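Local coordinates for protein angel homolog 2 (Homo sapiens, PDB 6RW0) that removes 2',3'-cyclic phosphates as a member of the CCR4 family of deadenylases, and probably binds mRNA 3'-UTRs, at residues H70-H74 with C355-S359; V352-H356 with D417-L421. All blocks are in the same frame, centred on the assembly; numbering follows the deposited sequence. Where two conformers were deposited one is given.

In the fold
Both contacts use the short strand 354-356 and share Cys355 and His356, with their centres about 12 Å apart. Contact 2 is buried, about 12 Å from the chain centre (centre to centre); it fixes the strand against 417-421, the segment leading into strand 421-428, mainly through backbone hydrogen bonds. Contact 1, about 21 Å out, is only partly buried: there the turn after the strand meets the loop 70-74 through one backbone bond, one His-Ser bond and side-chain packing. Tyr72 OH and Asp417 OD2, 2.7 Å apart and probably hydrogen-bonded, couple the two. Each contact brings a side chain near the bound magnesium: Tyr72 to about 5 Å, His418 to about 4 Å.

Contact 1 (H70-H74 with C355-S359); sequences HLYRH and CHSRS
Two hydrogen bonds converge on Ser357. Its N donates to Leu71 O (3.0 Å, N-H...O 160°), and its OG, with chi1 m, pairs with His74 ND1 at 2.8 Å near the plane of the imidazole, which is brought round by a p rotamer. The backbones are closest at Leu71 and Ser357, CA to CA 4.9 Å. Residues 356-359 form a tight hairpin turn: His356 N bonds Ser359 O at 2.9 Å, the return bond Ser359 N to His356 O is weak at 3.4 Å, and Ser357 (-61/-29) and Arg358 (-116/-2) have near type I angles. His356 ND1 accepts from Arg358 N at 3.1 Å, with His356 chi1 p, so the imidazole folds back on the turn. Leu71, rotamer mt, lies in a 3-10 segment that begins earlier in the chain and makes a CH-pi contact, CD1 lying 4.2 Å from the His356 ring centroid and 23° off the normal; its CD2 also meets Arg358 CD at 3.7 Å. Tyr72 CE1 lies 4.0 Å from His356 CB. Outside the pair, Tyr72 OH bonds Asp417 and His74 NE2 bonds Leu409 O. With the Tyr72 side chain about 5 Å from the bound magnesium, the contact probably borders the metal site of the DNase I-like domain, joining the loop between helices 62-67 and 82-96 to the hairpin linking strands 354-356 and 359-369.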
# COMPACT_ATOMS: atom_id res chain seq x y z
N HIS A 70 7.50 -21.87 -5.41
CA HIS A 70 7.70 -21.83 -6.85
C HIS A 70 8.02 -20.43 -7.37
O HIS A 70 8.61 -20.30 -8.44
CB HIS A 70 6.46 -22.39 -7.56
CG HIS A 70 5.22 -21.60 -7.29
ND1 HIS A 70 4.61 -21.55 -6.05
CD2 HIS A 70 4.50 -20.78 -8.10
CE1 HIS A 70 3.57 -20.75 -6.11
NE2 HIS A 70 3.47 -20.28 -7.34
N LEU A 71 7.63 -19.38 -6.64
CA LEU A 71 7.93 -18.01 -7.05
C LEU A 71 9.38 -17.64 -6.78
O LEU A 71 9.85 -16.63 -7.33
CB LEU A 71 7.06 -17.03 -6.26
CG LEU A 71 5.56 -17.20 -6.46
CD1 LEU A 71 4.79 -16.21 -5.59
CD2 LEU A 71 5.14 -17.05 -7.91
N TYR A 72 10.08 -18.42 -5.95
CA TYR A 72 11.41 -18.08 -5.45
C TYR A 72 12.46 -19.10 -5.87
O TYR A 72 13.55 -19.14 -5.27
CB TYR A 72 11.37 -17.88 -3.92
CG TYR A 72 10.26 -16.93 -3.57
CD1 TYR A 72 10.31 -15.59 -3.96
CD2 TYR A 72 9.11 -17.38 -2.93
CE1 TYR A 72 9.28 -14.73 -3.69
CE2 TYR A 72 8.08 -16.53 -2.66
CZ TYR A 72 8.15 -15.20 -3.03
OH TYR A 72 7.09 -14.39 -2.76
N ARG A 73 12.10 -19.81 -6.91
CA ARG A 73 13.11 -20.86 -7.43
C ARG A 73 14.47 -20.27 -7.89
O ARG A 73 15.59 -20.87 -7.85
CB ARG A 73 12.52 -21.54 -8.67
CG ARG A 73 11.53 -22.66 -8.44
CD ARG A 73 11.02 -23.21 -9.80
NE ARG A 73 10.68 -22.13 -10.74
CZ ARG A 73 11.13 -22.03 -11.99
NH1 ARG A 73 11.93 -22.95 -12.51
NH2 ARG A 73 10.75 -20.99 -12.73
N HIS A 74 14.41 -18.98 -8.27
CA HIS A 74 15.60 -18.30 -8.77
C HIS A 74 16.56 -17.91 -7.66
O HIS A 74 17.70 -17.53 -7.97
CB HIS A 74 15.16 -17.05 -9.53
CG HIS A 74 14.38 -16.08 -8.70
ND1 HIS A 74 13.06 -16.27 -8.37
CD2 HIS A 74 14.75 -14.92 -8.11
CE1 HIS A 74 12.64 -15.26 -7.62
NE2 HIS A 74 13.66 -14.42 -7.45
N CYS A 355 9.65 -8.21 -7.96
CA CYS A 355 10.34 -8.94 -9.03
C CYS A 355 10.68 -10.36 -8.59
O CYS A 355 11.77 -10.62 -8.07
CB CYS A 355 11.60 -8.24 -9.51
SG CYS A 355 12.45 -9.07 -10.91
N HIS A 356 9.78 -11.30 -8.88
CA HIS A 356 10.06 -12.71 -8.61
C HIS A 356 9.91 -13.54 -9.88
O HIS A 356 9.85 -12.98 -10.98
CB HIS A 356 9.24 -13.24 -7.43
CG HIS A 356 7.75 -13.13 -7.59
ND1 HIS A 356 7.09 -13.60 -8.70
CD2 HIS A 356 6.80 -12.66 -6.75
CE1 HIS A 356 5.79 -13.40 -8.55
NE2 HIS A 356 5.59 -12.83 -7.38
N SER A 357 9.87 -14.85 -9.76
CA SER A 357 9.90 -15.77 -10.92
C SER A 357 8.72 -15.53 -11.86
O SER A 357 8.86 -15.83 -13.02
CB SER A 357 9.98 -17.21 -10.50
OG SER A 357 11.28 -17.54 -10.05
N ARG A 358 7.57 -15.07 -11.38
CA ARG A 358 6.39 -14.93 -12.26
C ARG A 358 5.93 -13.48 -12.45
O ARG A 358 4.99 -13.30 -13.19
CB ARG A 358 5.27 -15.79 -11.69
CG ARG A 358 5.60 -17.28 -11.71
CD ARG A 358 4.43 -18.17 -11.33
NE ARG A 358 3.33 -18.09 -12.28
CZ ARG A 358 3.20 -18.87 -13.34
NH1 ARG A 358 4.11 -19.77 -13.64
NH2 ARG A 358 2.14 -18.73 -14.11
N SER A 359 6.54 -12.49 -11.82
CA SER A 359 6.03 -11.10 -11.91
C SER A 359 7.12 -10.05 -11.70
O SER A 359 7.88 -10.20 -10.79
CB SER A 359 4.93 -10.93 -10.87
OG SER A 359 4.25 -9.72 -11.03

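Contact 2 (V352-H356 with D417-L421); sequences VTTCH and DHLPL
Segments 352-356 and 417-421 run antiparallel, their end-to-end directions 160° apart, and are joined by a single beta bridge. Thr354 and His418 form a non-hydrogen-bonded pair, CA to CA 4.1 Å, flanked by Leu419 N to Thr353 O (2.8 Å, 157°) and Cys355 N to Asp417 O (3.1 Å, 152°). Asp417 O takes a second donor, Thr354 OG1, at 2.8 Å, allowed by chi1 t. CA-H...O contacts supplement both acceptors: His418 CA to Thr353 O and Thr354 CA to Asp417 O, each 3.1 Å. Val352 O, by contrast, is buried without a partner, with Leu419 CD1 3.9 Å away. Thr354 CB makes a CH-pi contact over one face of the His418 ring, 3.8 Å from the centroid and 13° off its normal. On the other side of strand 354-356, Thr353 and Thr354 both face Ile361, a classic beta bulge. Three other side-chain atoms find partners outside the two segments: Thr353 OG1 and His418 ND1 both bond Asp364 OD2, and Asp417 OD2 bonds Tyr72 OH. Ser416, Asp417 and His418 match the Ser-Asp-His motif of DNase I-like enzymes; with His418 about 4 Å from magnesium, this bonding probably orients an active-site imidazole.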
# COMPACT_ATOMS: atom_id res chain seq x y z
N VAL A 352 9.53 -0.81 -11.48
CA VAL A 352 8.92 -1.97 -10.82
C VAL A 352 9.14 -1.84 -9.32
O VAL A 352 10.07 -1.18 -8.86
CB VAL A 352 9.42 -3.33 -11.34
CG1 VAL A 352 9.20 -3.44 -12.84
CG2 VAL A 352 10.88 -3.56 -10.97
N THR A 353 8.22 -2.44 -8.56
CA THR A 353 8.33 -2.52 -7.10
C THR A 353 8.39 -3.95 -6.58
O THR A 353 8.55 -4.15 -5.38
CB THR A 353 7.18 -1.76 -6.40
OG1 THR A 353 5.92 -2.41 -6.62
CG2 THR A 353 7.11 -0.33 -6.89
N THR A 354 8.25 -4.95 -7.46
CA THR A 354 8.31 -6.37 -7.08
C THR A 354 8.91 -7.13 -8.25
O THR A 354 8.75 -6.73 -9.40
CB THR A 354 6.91 -6.87 -6.70
OG1 THR A 354 6.99 -8.19 -6.14
CG2 THR A 354 5.97 -6.93 -7.90
N CYS A 355 9.65 -8.21 -7.96
CA CYS A 355 10.34 -8.94 -9.03
C CYS A 355 10.68 -10.36 -8.59
O CYS A 355 11.77 -10.62 -8.07
CB CYS A 355 11.60 -8.24 -9.51
SG CYS A 355 12.45 -9.07 -10.91
N HIS A 356 9.78 -11.30 -8.88
CA HIS A 356 10.06 -12.71 -8.61
C HIS A 356 9.91 -13.54 -9.88
O HIS A 356 9.85 -12.98 -10.98
CB HIS A 356 9.24 -13.24 -7.43
CG HIS A 356 7.75 -13.13 -7.59
ND1 HIS A 356 7.09 -13.60 -8.70
CD2 HIS A 356 6.80 -12.66 -6.75
CE1 HIS A 356 5.79 -13.40 -8.55
NE2 HIS A 356 5.59 -12.83 -7.38
N ASP A 417 10.73 -9.72 -1.76
CA ASP A 417 10.41 -9.71 -3.19
C ASP A 417 9.83 -8.37 -3.64
O ASP A 417 9.52 -8.21 -4.83
CB ASP A 417 9.55 -10.90 -3.64
CG ASP A 417 8.21 -10.99 -2.96
OD1 ASP A 417 7.99 -10.30 -1.95
OD2 ASP A 417 7.37 -11.77 -3.46
N HIS A 418 9.71 -7.40 -2.74
CA HIS A 418 9.38 -6.03 -3.10
C HIS A 418 10.53 -5.10 -2.73
O HIS A 418 11.38 -5.43 -1.90
CB HIS A 418 8.14 -5.52 -2.36
CG HIS A 418 6.89 -6.26 -2.69
ND1 HIS A 418 5.81 -5.66 -3.30
CD2 HIS A 418 6.56 -7.56 -2.51
CE1 HIS A 418 4.86 -6.56 -3.48
NE2 HIS A 418 5.29 -7.72 -3.01
N LEU A 419 10.54 -3.90 -3.37
CA LEU A 419 11.42 -2.83 -2.95
C LEU A 419 10.69 -1.87 -2.02
O LEU A 419 9.49 -1.64 -2.18
CB LEU A 419 11.87 -2.02 -4.16
CG LEU A 419 12.72 -2.76 -5.18
CD1 LEU A 419 12.96 -1.87 -6.41
CD2 LEU A 419 14.03 -3.19 -4.59
N PRO A 420 11.38 -1.27 -1.05
CA PRO A 420 10.74 -0.23 -0.23
C PRO A 420 10.60 1.07 -1.00
O PRO A 420 11.50 1.47 -1.75
CB PRO A 420 11.69 -0.08 0.96
CG PRO A 420 13.03 -0.49 0.42
CD PRO A 420 12.76 -1.57 -0.60
N LEU A 421 9.47 1.74 -0.81
CA LEU A 421 9.21 3.07 -1.35
C LEU A 421 9.46 4.07 -0.24
O LEU A 421 9.19 3.78 0.93
CB LEU A 421 7.75 3.16 -1.81
CG LEU A 421 7.42 2.53 -3.17
CD1 LEU A 421 7.67 1.03 -3.22
CD2 LEU A 421 5.96 2.83 -3.55